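Local coordinates for transcriptional regulator, LRP/AsnC family (Neisseria meningitidis, PDB 2P5V), which probably binds specific DNA sequences as an Lrp/AsnC-family transcriptional regulator and binds calcium ions, at residues Q47-A51 / G52-Q56; H124-D128 / T129-H133. All blocks are in the same frame, centred on the assembly; numbering follows the deposited sequence.

Contact 1. Residues Q47-A51 / G52-Q56; sequences QLEDA and GIVRQ
Leu-48 and Glu-49 offer their carbonyl oxygens to the chain that turns back over the end of their helix. Leu-48 O takes the N-H of Ile-53, with N and O 3.0 Å apart; the donor stands almost in line with the carbonyl (C=O...N angle 174°). A second, weak bond reaches the same oxygen from Val-54 N at 3.5 Å. Glu-49 O receives Gly-52 N at 3.1 Å, but here the donor sits well above the carbonyl plane rather than on a lone pair. Positive phi at Gly-52 (87°) lets the backbone reverse into this Schellman motif; a CB there would be jammed against the carbonyl oxygen of Ala-51. Just before the glycine, Ala-51 N still makes the regular helical bond to Gln-47 O, 2.8 Å long.

The side chains close over the turn. With CG1 beside the backbone N (chi1 -69°), Ile-53 reaches back so that its CD1 meets Leu-48 CD2 at 3.4 Å, tighter than usual van der Waals contact, while CG1 brushes Ala-51 CB. Glu-49 and Val-54 run side by side, CG against CB, and the carboxylate goes on to Tyr-57, whose OH bonds OE2.

Within the winged helix-turn-helix region, Leu-48, Ile-53 and Val-54 all pack on Leu-16 of helix 10-21, with Leu-8 touching the first two. The turn thus delivers helix 38-50 into strand 54-61, where Val-54 and Gln-56 pair in an antiparallel ladder with a strand of the second subunit.

Contact 2. Residues H124-D128 / T129-H133; sequences HFVLD and TLLSH
Phe-125 O accepts two backbone donors, Thr-129 N at 2.7 Å and Leu-130 N at 3.0 Å, from opposite faces of its carbonyl plane, and Val-126 O takes Leu-131 N at 2.9 Å, so the helix widens into a pi-type turn before a type I turn from Leu-130 to His-133. CG of Phe-125 lies anti to the backbone N (chi1 173°), which carries the ring along the helix to Thr-129; ring atom CE1 comes within 3.7 Å of Thr-129 CG2, the two side chains crossing at a slant. Phe-116 and Trp-95 also meet this ring, Trp-95 edge-to-face.

On another side of the helix, Val-126 and Leu-131 lie alongside each other, CG1 3.5 Å from CD1. The same CD1 has Leu-127 CD2 as a second neighbour at 4.0 Å. Arg-85 of the third subunit packs on both leucines, and Leu-145 of the fourth on Val-126. Leu-130 faces inward, against Ile-74 of strand 70-78 and Ala-139 of strand 136-150.

Past the last pi-type bond, Ser-132 OG lies 2.6 Å from Asp-128 O and 2.9 Å from Thr-129 O. The chemistry divides accordingly: aliphatic side chains pack the helix on its sheet and on other subunits, i+5 backbone bonds and one i+4 bond take up the carbonyls of Phe-125 and Val-126, and the serine's single proton can serve Asp-128 O or Thr-129 O.

Overall arrangement
Following the chain from its N terminus, helix 38-50 runs into contact 1, a tight reversal that starts strand 54-61 in the DNA-binding region. The chain then crosses to the Lrp/AsnC ligand-binding region and its four-stranded antiparallel sheet. After strand 110-116, helix 119-130 leads through contact 2 into strand 136-150 at one edge of that sheet within the chain. Both contacts are local helix-end turns; they follow in series, neither nested nor crossed. The centres of contact 1 and contact 2 are about 37 Å apart, on opposite sides of the chain's centre. Contact 1 joins a helix to a strand shared with another subunit, contact 2 a helix to the sheet beside calcium-site residue Asp-138.

Contact 1. Residues Q47-A51 / G52-Q56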
loop_
_atom_site.group_PDB
_atom_site.type_symbol
_atom_site.label_atom_id
_atom_site.label_comp_id
_atom_site.label_asym_id
_atom_site.label_seq_id
_atom_site.Cartn_x
_atom_site.Cartn_y
_atom_site.Cartn_z
ATOM N N GLN G 47 -36.856 -32.893 -5.498
ATOM C CA GLN G 47 -35.835 -32.919 -6.549
ATOM C C GLN G 47 -34.780 -31.836 -6.308
ATOM O O GLN G 47 -33.579 -32.072 -6.471
ATOM C CB GLN G 47 -36.473 -32.728 -7.934
ATOM C CG GLN G 47 -37.342 -33.909 -8.400
ATOM C CD GLN G 47 -38.358 -33.540 -9.486
ATOM O OE1 GLN G 47 -38.481 -32.379 -9.884
ATOM N NE2 GLN G 47 -39.097 -34.539 -9.964
ATOM N N LEU G 48 -35.241 -30.655 -5.909
ATOM C CA LEU G 48 -34.358 -29.526 -5.618
ATOM C C LEU G 48 -33.424 -29.795 -4.437
ATOM O O LEU G 48 -32.256 -29.412 -4.478
ATOM C CB LEU G 48 -35.177 -28.258 -5.346
ATOM C CG LEU G 48 -35.955 -27.716 -6.539
ATOM C CD1 LEU G 48 -36.922 -26.629 -6.108
ATOM C CD2 LEU G 48 -34.986 -27.196 -7.578
ATOM N N GLU G 49 -33.940 -30.444 -3.393
ATOM C CA GLU G 49 -33.128 -30.806 -2.225
ATOM C C GLU G 49 -32.167 -31.951 -2.544
ATOM O O GLU G 49 -31.002 -31.909 -2.157
ATOM C CB GLU G 49 -34.014 -31.199 -1.041
ATOM C CG GLU G 49 -34.675 -30.021 -0.337
ATOM C CD GLU G 49 -35.810 -30.452 0.582
ATOM O OE1 GLU G 49 -35.900 -31.657 0.909
ATOM O OE2 GLU G 49 -36.621 -29.586 0.973
ATOM N N ASP G 50 -32.664 -32.967 -3.245
ATOM C CA ASP G 50 -31.833 -34.094 -3.661
ATOM C C ASP G 50 -30.746 -33.663 -4.651
ATOM O O ASP G 50 -29.644 -34.208 -4.641
ATOM C CB ASP G 50 -32.693 -35.204 -4.284
ATOM C CG ASP G 50 -33.709 -35.783 -3.307
ATOM O OD1 ASP G 50 -33.571 -35.561 -2.080
ATOM O OD2 ASP G 50 -34.656 -36.454 -3.775
ATOM N N ALA G 51 -31.063 -32.685 -5.499
ATOM C CA ALA G 51 -30.100 -32.129 -6.455
ATOM C C ALA G 51 -28.999 -31.304 -5.784
ATOM O O ALA G 51 -27.974 -31.017 -6.404
ATOM C CB ALA G 51 -30.819 -31.274 -7.478
ATOM N N GLY G 52 -29.217 -30.906 -4.532
ATOM C CA GLY G 52 -28.257 -30.089 -3.802
ATOM C C GLY G 52 -28.436 -28.600 -4.043
ATOM O O GLY G 52 -27.569 -27.806 -3.675
ATOM N N ILE G 53 -29.559 -28.214 -4.649
ATOM C CA ILE G 53 -29.825 -26.803 -4.922
ATOM C C ILE G 53 -30.134 -26.053 -3.625
ATOM O O ILE G 53 -29.527 -25.009 -3.345
ATOM C CB ILE G 53 -30.967 -26.612 -5.938
ATOM C CG1 ILE G 53 -30.513 -27.098 -7.319
ATOM C CG2 ILE G 53 -31.384 -25.143 -6.000
ATOM C CD1 ILE G 53 -31.623 -27.169 -8.343
ATOM N N VAL G 54 -31.078 -26.587 -2.852
ATOM C CA VAL G 54 -31.309 -26.136 -1.491
ATOM C C VAL G 54 -30.358 -26.926 -0.614
ATOM O O VAL G 54 -30.538 -28.134 -0.439
ATOM C CB VAL G 54 -32.743 -26.402 -1.027
ATOM C CG1 VAL G 54 -32.900 -26.006 0.438
ATOM C CG2 VAL G 54 -33.737 -25.656 -1.900
ATOM N N ARG G 55 -29.341 -26.256 -0.079
ATOM C CA ARG G 55 -28.354 -26.933 0.763
ATOM C C ARG G 55 -28.708 -26.921 2.256
ATOM O O ARG G 55 -28.260 -27.795 2.999
ATOM C CB ARG G 55 -26.942 -26.377 0.532
ATOM C CG ARG G 55 -26.756 -24.911 0.837
ATOM C CD ARG G 55 -25.287 -24.529 0.747
ATOM N NE ARG G 55 -25.069 -23.138 1.137
ATOM C CZ ARG G 55 -25.089 -22.686 2.393
ATOM N NH1 ARG G 55 -25.320 -23.508 3.418
ATOM N NH2 ARG G 55 -24.879 -21.396 2.629
ATOM N N GLN G 56 -29.514 -25.954 2.690
ATOM C CA GLN G 56 -29.859 -25.834 4.106
ATOM C C GLN G 56 -31.044 -24.907 4.321
ATOM O O GLN G 56 -31.281 -24.007 3.523
ATOM C CB GLN G 56 -28.656 -25.301 4.894
ATOM C CG GLN G 56 -28.755 -25.449 6.403
ATOM C CD GLN G 56 -27.630 -24.731 7.124
ATOM O OE1 GLN G 56 -26.458 -24.924 6.811
ATOM N NE2 GLN G 56 -27.983 -23.894 8.088
#

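Contact 2. Residues H124-D128 / T129-H133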
loop_
_atom_site.group_PDB
_atom_site.type_symbol
_atom_site.label_atom_id
_atom_site.label_comp_id
_atom_site.label_asym_id
_atom_site.label_seq_id
_atom_site.Cartn_x
_atom_site.Cartn_y
_atom_site.Cartn_z
ATOM N N HIS G 124 -9.772 -10.013 22.632
ATOM C CA HIS G 124 -9.435 -11.318 23.214
ATOM C C HIS G 124 -9.320 -12.388 22.137
ATOM O O HIS G 124 -8.383 -13.187 22.143
ATOM C CB HIS G 124 -10.467 -11.752 24.260
ATOM C CG HIS G 124 -10.132 -11.317 25.648
ATOM N ND1 HIS G 124 -10.610 -10.148 26.202
ATOM C CD2 HIS G 124 -9.356 -11.891 26.596
ATOM C CE1 HIS G 124 -10.150 -10.025 27.434
ATOM N NE2 HIS G 124 -9.386 -11.070 27.697
ATOM N N PHE G 125 -10.288 -12.410 21.228
ATOM C CA PHE G 125 -10.254 -13.350 20.111
ATOM C C PHE G 125 -8.979 -13.190 19.285
ATOM O O PHE G 125 -8.200 -14.125 19.138
ATOM C CB PHE G 125 -11.473 -13.165 19.212
ATOM C CG PHE G 125 -11.421 -13.985 17.967
ATOM C CD1 PHE G 125 -11.470 -15.367 18.040
ATOM C CD2 PHE G 125 -11.286 -13.386 16.725
ATOM C CE1 PHE G 125 -11.406 -16.141 16.902
ATOM C CE2 PHE G 125 -11.225 -14.161 15.570
ATOM C CZ PHE G 125 -11.285 -15.535 15.661
ATOM N N VAL G 126 -8.771 -11.988 18.765
ATOM C CA VAL G 126 -7.607 -11.686 17.934
ATOM C C VAL G 126 -6.272 -12.024 18.633
ATOM O O VAL G 126 -5.472 -12.815 18.121
ATOM C CB VAL G 126 -7.632 -10.197 17.517
ATOM C CG1 VAL G 126 -6.296 -9.762 16.967
ATOM C CG2 VAL G 126 -8.745 -9.968 16.496
ATOM N N LEU G 127 -6.049 -11.446 19.809
ATOM C CA LEU G 127 -4.767 -11.604 20.509
ATOM C C LEU G 127 -4.518 -13.028 21.009
ATOM O O LEU G 127 -3.398 -13.530 20.897
ATOM C CB LEU G 127 -4.652 -10.625 21.689
ATOM C CG LEU G 127 -4.573 -9.119 21.377
ATOM C CD1 LEU G 127 -4.038 -8.350 22.595
ATOM C CD2 LEU G 127 -3.715 -8.819 20.155
ATOM N N ASP G 128 -5.552 -13.668 21.560
ATOM C CA ASP G 128 -5.397 -14.986 22.187
ATOM C C ASP G 128 -5.673 -16.156 21.234
ATOM O O ASP G 128 -5.107 -17.225 21.415
ATOM C CB ASP G 128 -6.293 -15.119 23.425
ATOM C CG ASP G 128 -6.218 -13.913 24.338
ATOM O OD1 ASP G 128 -5.232 -13.151 24.251
ATOM O OD2 ASP G 128 -7.157 -13.722 25.138
ATOM N N THR G 129 -6.534 -15.969 20.230
ATOM C CA THR G 129 -6.902 -17.083 19.346
ATOM C C THR G 129 -6.300 -16.955 17.956
ATOM O O THR G 129 -5.535 -17.805 17.529
ATOM C CB THR G 129 -8.439 -17.246 19.240
ATOM O OG1 THR G 129 -8.964 -17.523 20.536
ATOM C CG2 THR G 129 -8.811 -18.398 18.317
ATOM N N LEU G 130 -6.648 -15.890 17.252
ATOM C CA LEU G 130 -6.243 -15.745 15.862
ATOM C C LEU G 130 -4.724 -15.654 15.691
ATOM O O LEU G 130 -4.132 -16.459 14.979
ATOM C CB LEU G 130 -6.895 -14.509 15.264
ATOM C CG LEU G 130 -6.700 -14.300 13.764
ATOM C CD1 LEU G 130 -7.122 -15.541 12.983
ATOM C CD2 LEU G 130 -7.493 -13.090 13.347
ATOM N N LEU G 131 -4.107 -14.676 16.353
ATOM C CA LEU G 131 -2.713 -14.331 16.091
ATOM C C LEU G 131 -1.765 -15.365 16.662
ATOM O O LEU G 131 -0.658 -15.525 16.161
ATOM C CB LEU G 131 -2.381 -12.944 16.645
ATOM C CG LEU G 131 -3.102 -11.798 15.927
ATOM C CD1 LEU G 131 -2.841 -10.462 16.598
ATOM C CD2 LEU G 131 -2.691 -11.741 14.464
ATOM N N SER G 132 -2.224 -16.065 17.699
ATOM C CA SER G 132 -1.466 -17.125 18.351
ATOM C C SER G 132 -1.380 -18.400 17.504
ATOM O O SER G 132 -0.538 -19.266 17.766
ATOM C CB SER G 132 -2.114 -17.461 19.695
ATOM O OG SER G 132 -3.449 -17.899 19.505
ATOM N N HIS G 133 -2.250 -18.509 16.504
ATOM C CA HIS G 133 -2.311 -19.679 15.640
ATOM C C HIS G 133 -1.045 -19.759 14.789
ATOM O O HIS G 133 -0.670 -18.793 14.120
ATOM C CB HIS G 133 -3.560 -19.613 14.749
ATOM C CG HIS G 133 -3.907 -20.913 14.080
ATOM N ND1 HIS G 133 -3.101 -21.499 13.128
ATOM C CD2 HIS G 133 -4.988 -21.721 14.203
ATOM C CE1 HIS G 133 -3.663 -22.615 12.701
ATOM N NE2 HIS G 133 -4.809 -22.774 13.337
#